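Local coordinates for protein 3-phytase (Klebsiella pneumoniae, PDB 2WNH) that probably releases phosphate from phytate (inositol hexakisphosphate) by hydrolysis, as a histidine acid phosphatase, at residues T213-W218 / I315-S320; S219-L224 / D347-Q352. The protein carries 3 engineered substitutions. One frame throughout, in Å; residues are numbered along the deposited sequence. Where two conformers were deposited one is given.

Interaction 1 of 2, residues T213-W218 / I315-S320; sequences TLRLGW and IPPGSS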
loop_
_atom_site.group_PDB
_atom_site.type_symbol
_atom_site.label_atom_id
_atom_site.label_comp_id
_atom_site.label_asym_id
_atom_site.label_seq_id
_atom_site.Cartn_x
_atom_site.Cartn_y
_atom_site.Cartn_z
ATOM N N THR B 213 36.574 -7.768 12.386
ATOM C CA THR B 213 36.485 -7.983 10.931
ATOM C C THR B 213 35.727 -9.281 10.582
ATOM O O THR B 213 34.890 -9.297 9.659
ATOM C CB THR B 213 37.889 -7.975 10.279
ATOM O OG1 THR B 213 38.561 -6.744 10.601
ATOM C CG2 THR B 213 37.792 -8.139 8.758
ATOM N N LEU B 214 36.022 -10.355 11.309
ATOM C CA LEU B 214 35.318 -11.621 11.096
ATOM C C LEU B 214 33.843 -11.492 11.467
ATOM O O LEU B 214 32.978 -11.958 10.726
ATOM C CB LEU B 214 36.003 -12.762 11.860
ATOM C CG LEU B 214 37.447 -13.033 11.403
ATOM C CD1 LEU B 214 38.065 -14.046 12.345
ATOM C CD2 LEU B 214 37.532 -13.542 9.968
ATOM N N ARG B 215 33.564 -10.854 12.610
ATOM C CA ARG B 215 32.180 -10.635 13.038
ATOM C C ARG B 215 31.406 -9.816 12.013
ATOM O O ARG B 215 30.247 -10.126 11.696
ATOM C CB ARG B 215 32.137 -9.917 14.395
ATOM C CG ARG B 215 30.704 -9.544 14.837
ATOM C CD ARG B 215 30.351 -8.092 14.425
ATOM N NE ARG B 215 30.909 -7.157 15.409
ATOM C CZ ARG B 215 30.428 -7.007 16.639
ATOM N NH1 ARG B 215 29.369 -7.696 17.037
ATOM N NH2 ARG B 215 31.013 -6.167 17.486
ATOM N N LEU B 216 32.035 -8.749 11.524
ATOM C CA LEU B 216 31.424 -7.901 10.479
ATOM C C LEU B 216 31.227 -8.667 9.163
ATOM O O LEU B 216 30.140 -8.596 8.573
ATOM C CB LEU B 216 32.241 -6.610 10.259
ATOM C CG LEU B 216 32.163 -5.588 11.407
ATOM C CD1 LEU B 216 33.252 -4.540 11.256
ATOM C CD2 LEU B 216 30.776 -4.954 11.512
ATOM N N GLY B 217 32.234 -9.431 8.723
ATOM C CA GLY B 217 32.073 -10.297 7.526
ATOM C C GLY B 217 30.966 -11.355 7.618
ATOM O O GLY B 217 30.283 -11.622 6.602
ATOM N N TRP B 218 30.805 -11.966 8.805
ATOM C CA TRP B 218 29.678 -12.874 9.091
ATOM C C TRP B 218 28.364 -12.115 8.921
ATOM O O TRP B 218 27.444 -12.545 8.211
ATOM C CB TRP B 218 29.734 -13.471 10.516
ATOM C CG TRP B 218 28.580 -14.445 10.736
ATOM C CD1 TRP B 218 27.361 -14.181 11.315
ATOM C CD2 TRP B 218 28.526 -15.809 10.291
ATOM N NE1 TRP B 218 26.564 -15.309 11.273
ATOM C CE2 TRP B 218 27.261 -16.324 10.665
ATOM C CE3 TRP B 218 29.445 -16.657 9.643
ATOM C CZ2 TRP B 218 26.875 -17.652 10.387
ATOM C CZ3 TRP B 218 29.057 -17.987 9.367
ATOM C CH2 TRP B 218 27.784 -18.463 9.744
ATOM N N ILE B 315 29.171 -4.611 21.228
ATOM C CA ILE B 315 28.365 -3.590 20.548
ATOM C C ILE B 315 28.285 -3.906 19.027
ATOM O O ILE B 315 29.176 -3.529 18.252
ATOM C CB ILE B 315 28.974 -2.157 20.799
ATOM C CG1 ILE B 315 29.111 -1.856 22.300
ATOM C CG2 ILE B 315 28.163 -1.052 20.073
ATOM C CD1 ILE B 315 30.294 -0.879 22.612
ATOM N N PRO B 316 27.239 -4.641 18.596
ATOM C CA PRO B 316 27.072 -5.005 17.187
ATOM C C PRO B 316 26.786 -3.842 16.250
ATOM O O PRO B 316 26.330 -2.772 16.679
ATOM C CB PRO B 316 25.864 -5.962 17.221
ATOM C CG PRO B 316 25.866 -6.523 18.625
ATOM C CD PRO B 316 26.213 -5.285 19.436
ATOM N N PRO B 317 27.056 -4.024 14.953
ATOM C CA PRO B 317 26.700 -2.955 14.001
ATOM C C PRO B 317 25.202 -2.639 14.042
ATOM O O PRO B 317 24.364 -3.566 14.147
ATOM C CB PRO B 317 27.080 -3.561 12.639
ATOM C CG PRO B 317 27.131 -5.062 12.901
ATOM C CD PRO B 317 27.684 -5.177 14.291
ATOM N N GLY B 318 24.881 -1.352 13.974
ATOM C CA GLY B 318 23.512 -0.863 14.042
ATOM C C GLY B 318 22.822 -1.083 15.386
ATOM O O GLY B 318 21.615 -0.895 15.492
ATOM N N SER B 319 23.572 -1.468 16.422
ATOM C CA SER B 319 23.008 -1.598 17.762
ATOM C C SER B 319 22.881 -0.198 18.383
ATOM O O SER B 319 23.478 0.756 17.875
ATOM C CB SER B 319 23.914 -2.474 18.630
ATOM O OG SER B 319 25.155 -1.815 18.880
ATOM N N SER B 320 22.092 -0.056 19.444
ATOM C CA SER B 320 21.962 1.265 20.069
ATOM C C SER B 320 21.673 1.210 21.560
ATOM O O SER B 320 21.142 0.225 22.056
ATOM C CB SER B 320 20.916 2.123 19.360
ATOM O OG SER B 320 19.615 1.635 19.594
#
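Helix 204-219 meets, through one side of its last turns, a type II beta turn running from P316 to S319, just before strand 320-328 of the central sheet of this histidine acid phosphatase. R215 and P317 supply most of the buried surface, followed by L216. No hydrogen bond joins the two segments, and the nearest CA pair, L216 and P317 at 7.7 Å, leaves side chains to bridge the gap. R215 starts with CG anti to its backbone N, then bends twice (chi2 -95°, chi3 -82°), which turns the guanidinium to lie against the prolines. P317 CD sits 3.7 Å above the guanidinium plane of R215, offset toward the rim, and is 3.9 Å from R215 NE. P316 CA lies over the same face, 3.5 Å from R215 NH1. R215 NH2 comes within 3.3 Å of I315 O, but at an angle too poor for a hydrogen bond. The polar end of R215 is instead served by N314 OD1, which accepts from NH1, and by E212, which forms a salt bridge with NH2. I315 O accepts a hydrogen bond from R24, and the backbones of G318 and S319 bond to H25 and R24, so the turn lies against the RHGxRxP signature of histidine acid phosphatases, to which R24 and H25 belong. Beside the arginine, L216 and P317 slide past each other in opposite directions, L216 CD2 touching P317 CG at 3.9 Å. Within the turn, P317 and G318 occupy the two central positions, G318 with the positive phi that a type II turn needs there. P316 O closes it by accepting two bonds: S319 N at 3.1 Å and S319 OG at 2.7 Å, the hydroxyl approaching on a lone pair in the carbonyl plane.

Interaction 2 of 2, residues S219-L224 / D347-Q352; sequences SENLPL and DLRRLQ
R349 carries the tight part of this contact. Its chain leaves the backbone with CG anti to N and runs extended to NE, far enough for the guanidinium to reach the backbone of L222. R349 NH2 donates to L222 O at 2.9 Å, with an N-H...O angle of 146°. R349 NH1 adds a weak bond to the same oxygen at 3.3 Å; it also donates to W218 O, and the W218 ring makes a cation-pi contact with the guanidinium. N221 comes over a face instead: its OD1 is 3.4 Å from R349 CZ, and the amide stands 83° from the guanidinium plane, a crossing in which no hydrogen bond forms. That amide is held by the second subunit, OD1 accepting from G117 N and ND2 donating to D110, while R349 NE donates to G115 O there; the contact therefore forms part of a subunit interface. Both segments include the C-terminal end of a helix, and each end closes in a Schellman motif, with N221 and L351 at the positive-phi positions. The two ends approach to 4.4 Å between S219 CA and R349 CA. This brings S219 O to 3.4 Å from R349 CA in a CA-H...O contact (141° at the hydrogen) and leaves S219 O 3.3 Å from L348 O, two acceptors side by side. H59 NE2 bonds to L348 O, which may offset part of the repulsion between the two oxygens. Next to it, S219 OG touches L348 CD1 at 3.9 Å, while the hydroxyl itself bonds to R215 O. The looser margin begins at L224, partly exposed, which crosses R349 at about a right angle and offers only CD2, 3.6 Å from R349 NH2. R350, whose CB points away from 219-224, is exposed.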
loop_
_atom_site.group_PDB
_atom_site.type_symbol
_atom_site.label_atom_id
_atom_site.label_comp_id
_atom_site.label_asym_id
_atom_site.label_seq_id
_atom_site.Cartn_x
_atom_site.Cartn_y
_atom_site.Cartn_z
ATOM N N SER B 219 28.289 -10.976 9.598
ATOM C CA SER B 219 27.065 -10.169 9.640
ATOM C C SER B 219 26.679 -9.645 8.262
ATOM O O SER B 219 25.478 -9.462 7.975
ATOM C CB SER B 219 27.259 -8.996 10.601
ATOM O OG SER B 219 27.576 -9.487 11.894
ATOM N N GLU B 220 27.696 -9.399 7.440
ATOM C CA GLU B 220 27.580 -8.937 6.046
ATOM C C GLU B 220 26.959 -9.971 5.093
ATOM O O GLU B 220 26.540 -9.635 3.981
ATOM C CB GLU B 220 28.992 -8.551 5.531
ATOM C CG GLU B 220 29.118 -8.162 4.037
ATOM C CD GLU B 220 28.586 -6.756 3.737
ATOM O OE1 GLU B 220 27.998 -6.124 4.626
ATOM O OE2 GLU B 220 28.770 -6.270 2.590
ATOM N N ASN B 221 26.952 -11.235 5.499
ATOM C CA ASN B 221 26.659 -12.320 4.536
ATOM C C ASN B 221 27.718 -12.457 3.412
ATOM O O ASN B 221 27.389 -12.759 2.242
ATOM C CB ASN B 221 25.222 -12.195 3.957
ATOM C CG ASN B 221 24.738 -13.496 3.311
ATOM O OD1 ASN B 221 25.211 -14.585 3.663
ATOM N ND2 ASN B 221 23.805 -13.390 2.354
ATOM N N LEU B 222 28.997 -12.219 3.747
ATOM C CA LEU B 222 30.089 -12.606 2.832
ATOM C C LEU B 222 30.041 -14.116 2.606
ATOM O O LEU B 222 29.712 -14.872 3.527
ATOM C CB LEU B 222 31.468 -12.286 3.442
ATOM C CG LEU B 222 31.971 -10.847 3.483
ATOM C CD1 LEU B 222 33.402 -10.817 4.028
ATOM C CD2 LEU B 222 31.936 -10.112 2.135
ATOM N N PRO B 223 30.365 -14.554 1.381
ATOM C CA PRO B 223 30.586 -15.991 1.141
ATOM C C PRO B 223 31.587 -16.530 2.149
ATOM O O PRO B 223 32.522 -15.808 2.499
ATOM C CB PRO B 223 31.196 -16.012 -0.258
ATOM C CG PRO B 223 30.616 -14.796 -0.938
ATOM C CD PRO B 223 30.533 -13.753 0.155
ATOM N N LEU B 224 31.397 -17.772 2.599
ATOM C CA LEU B 224 32.288 -18.371 3.609
ATOM C C LEU B 224 33.738 -18.441 3.140
ATOM O O LEU B 224 34.669 -18.289 3.941
ATOM C CB LEU B 224 31.815 -19.761 4.001
ATOM C CG LEU B 224 30.422 -19.864 4.647
ATOM C CD1 LEU B 224 30.126 -21.311 4.990
ATOM C CD2 LEU B 224 30.246 -18.959 5.878
ATOM N N ASP B 347 20.598 -13.223 12.437
ATOM C CA ASP B 347 19.557 -12.269 12.003
ATOM C C ASP B 347 20.156 -11.173 11.110
ATOM O O ASP B 347 19.543 -10.782 10.102
ATOM C CB ASP B 347 18.802 -11.694 13.211
ATOM C CG ASP B 347 17.701 -12.653 13.726
ATOM O OD1 ASP B 347 17.469 -13.733 13.123
ATOM O OD2 ASP B 347 17.054 -12.320 14.722
ATOM N N LEU B 348 21.357 -10.701 11.459
ATOM C CA LEU B 348 22.061 -9.706 10.636
ATOM C C LEU B 348 22.462 -10.333 9.309
ATOM O O LEU B 348 22.215 -9.756 8.262
ATOM C CB LEU B 348 23.308 -9.181 11.358
ATOM C CG LEU B 348 22.979 -8.248 12.515
ATOM C CD1 LEU B 348 24.240 -8.052 13.377
ATOM C CD2 LEU B 348 22.425 -6.890 12.058
ATOM N N ARG B 349 23.057 -11.532 9.365
ATOM C CA ARG B 349 23.489 -12.220 8.158
ATOM C C ARG B 349 22.318 -12.444 7.196
ATOM O O ARG B 349 22.478 -12.296 5.978
ATOM C CB ARG B 349 24.155 -13.555 8.510
ATOM C CG ARG B 349 24.798 -14.252 7.304
ATOM C CD ARG B 349 25.659 -15.427 7.735
ATOM N NE ARG B 349 26.225 -16.134 6.580
ATOM C CZ ARG B 349 27.359 -15.818 5.955
ATOM N NH1 ARG B 349 28.105 -14.790 6.365
ATOM N NH2 ARG B 349 27.773 -16.559 4.917
ATOM N N ARG B 350 21.155 -12.773 7.754
ATOM C CA ARG B 350 19.955 -13.112 6.950
ATOM C C ARG B 350 19.083 -11.904 6.576
ATOM O O ARG B 350 18.060 -12.057 5.886
ATOM C CB ARG B 350 19.110 -14.157 7.693
ATOM C CG ARG B 350 19.826 -15.521 7.914
ATOM C CD ARG B 350 19.005 -16.403 8.846
ATOM N NE ARG B 350 17.643 -16.541 8.314
ATOM C CZ ARG B 350 17.261 -17.466 7.436
ATOM N NH1 ARG B 350 18.120 -18.373 6.990
ATOM N NH2 ARG B 350 16.007 -17.490 7.010
ATOM N N LEU B 351 19.474 -10.708 7.013
ATOM C CA LEU B 351 18.625 -9.508 6.870
ATOM C C LEU B 351 17.201 -9.777 7.364
ATOM O O LEU B 351 16.205 -9.371 6.726
ATOM C CB LEU B 351 18.636 -8.975 5.432
ATOM C CG LEU B 351 19.984 -8.413 4.951
ATOM C CD1 LEU B 351 19.896 -7.977 3.506
ATOM C CD2 LEU B 351 20.425 -7.220 5.843
ATOM N N GLN B 352 17.123 -10.448 8.515
ATOM C CA GLN B 352 15.836 -10.720 9.157
ATOM C C GLN B 352 15.243 -9.432 9.725
ATOM O O GLN B 352 15.919 -8.710 10.442
ATOM C CB GLN B 352 16.027 -11.736 10.292
ATOM C CG GLN B 352 14.786 -11.968 11.165
ATOM C CD GLN B 352 13.676 -12.639 10.384
ATOM O OE1 GLN B 352 13.886 -13.700 9.794
ATOM N NE2 GLN B 352 12.506 -12.003 10.333
#

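The centres of interactions 1 and 2 lie about 10 Å apart, and both draw on the end of helix 204-219: residues 213-218 lie in its C-terminal part, and 219-224 begin with its last residue and run into the loop. Along the chain the order is 213-218, 219-224, 315-320, 347-352, so the segments alternate; strand 320-328, which starts at the end of 315-320, and strand 334-342 lead from one to the other of the last two. The contacts join directly where G217 O lies 3.2 Å from L222 N, a probable hydrogen bond. One helix end thus packs on a turn beside the family signature, nearer the chain centre, and on helix 345-349 at a subunit interface.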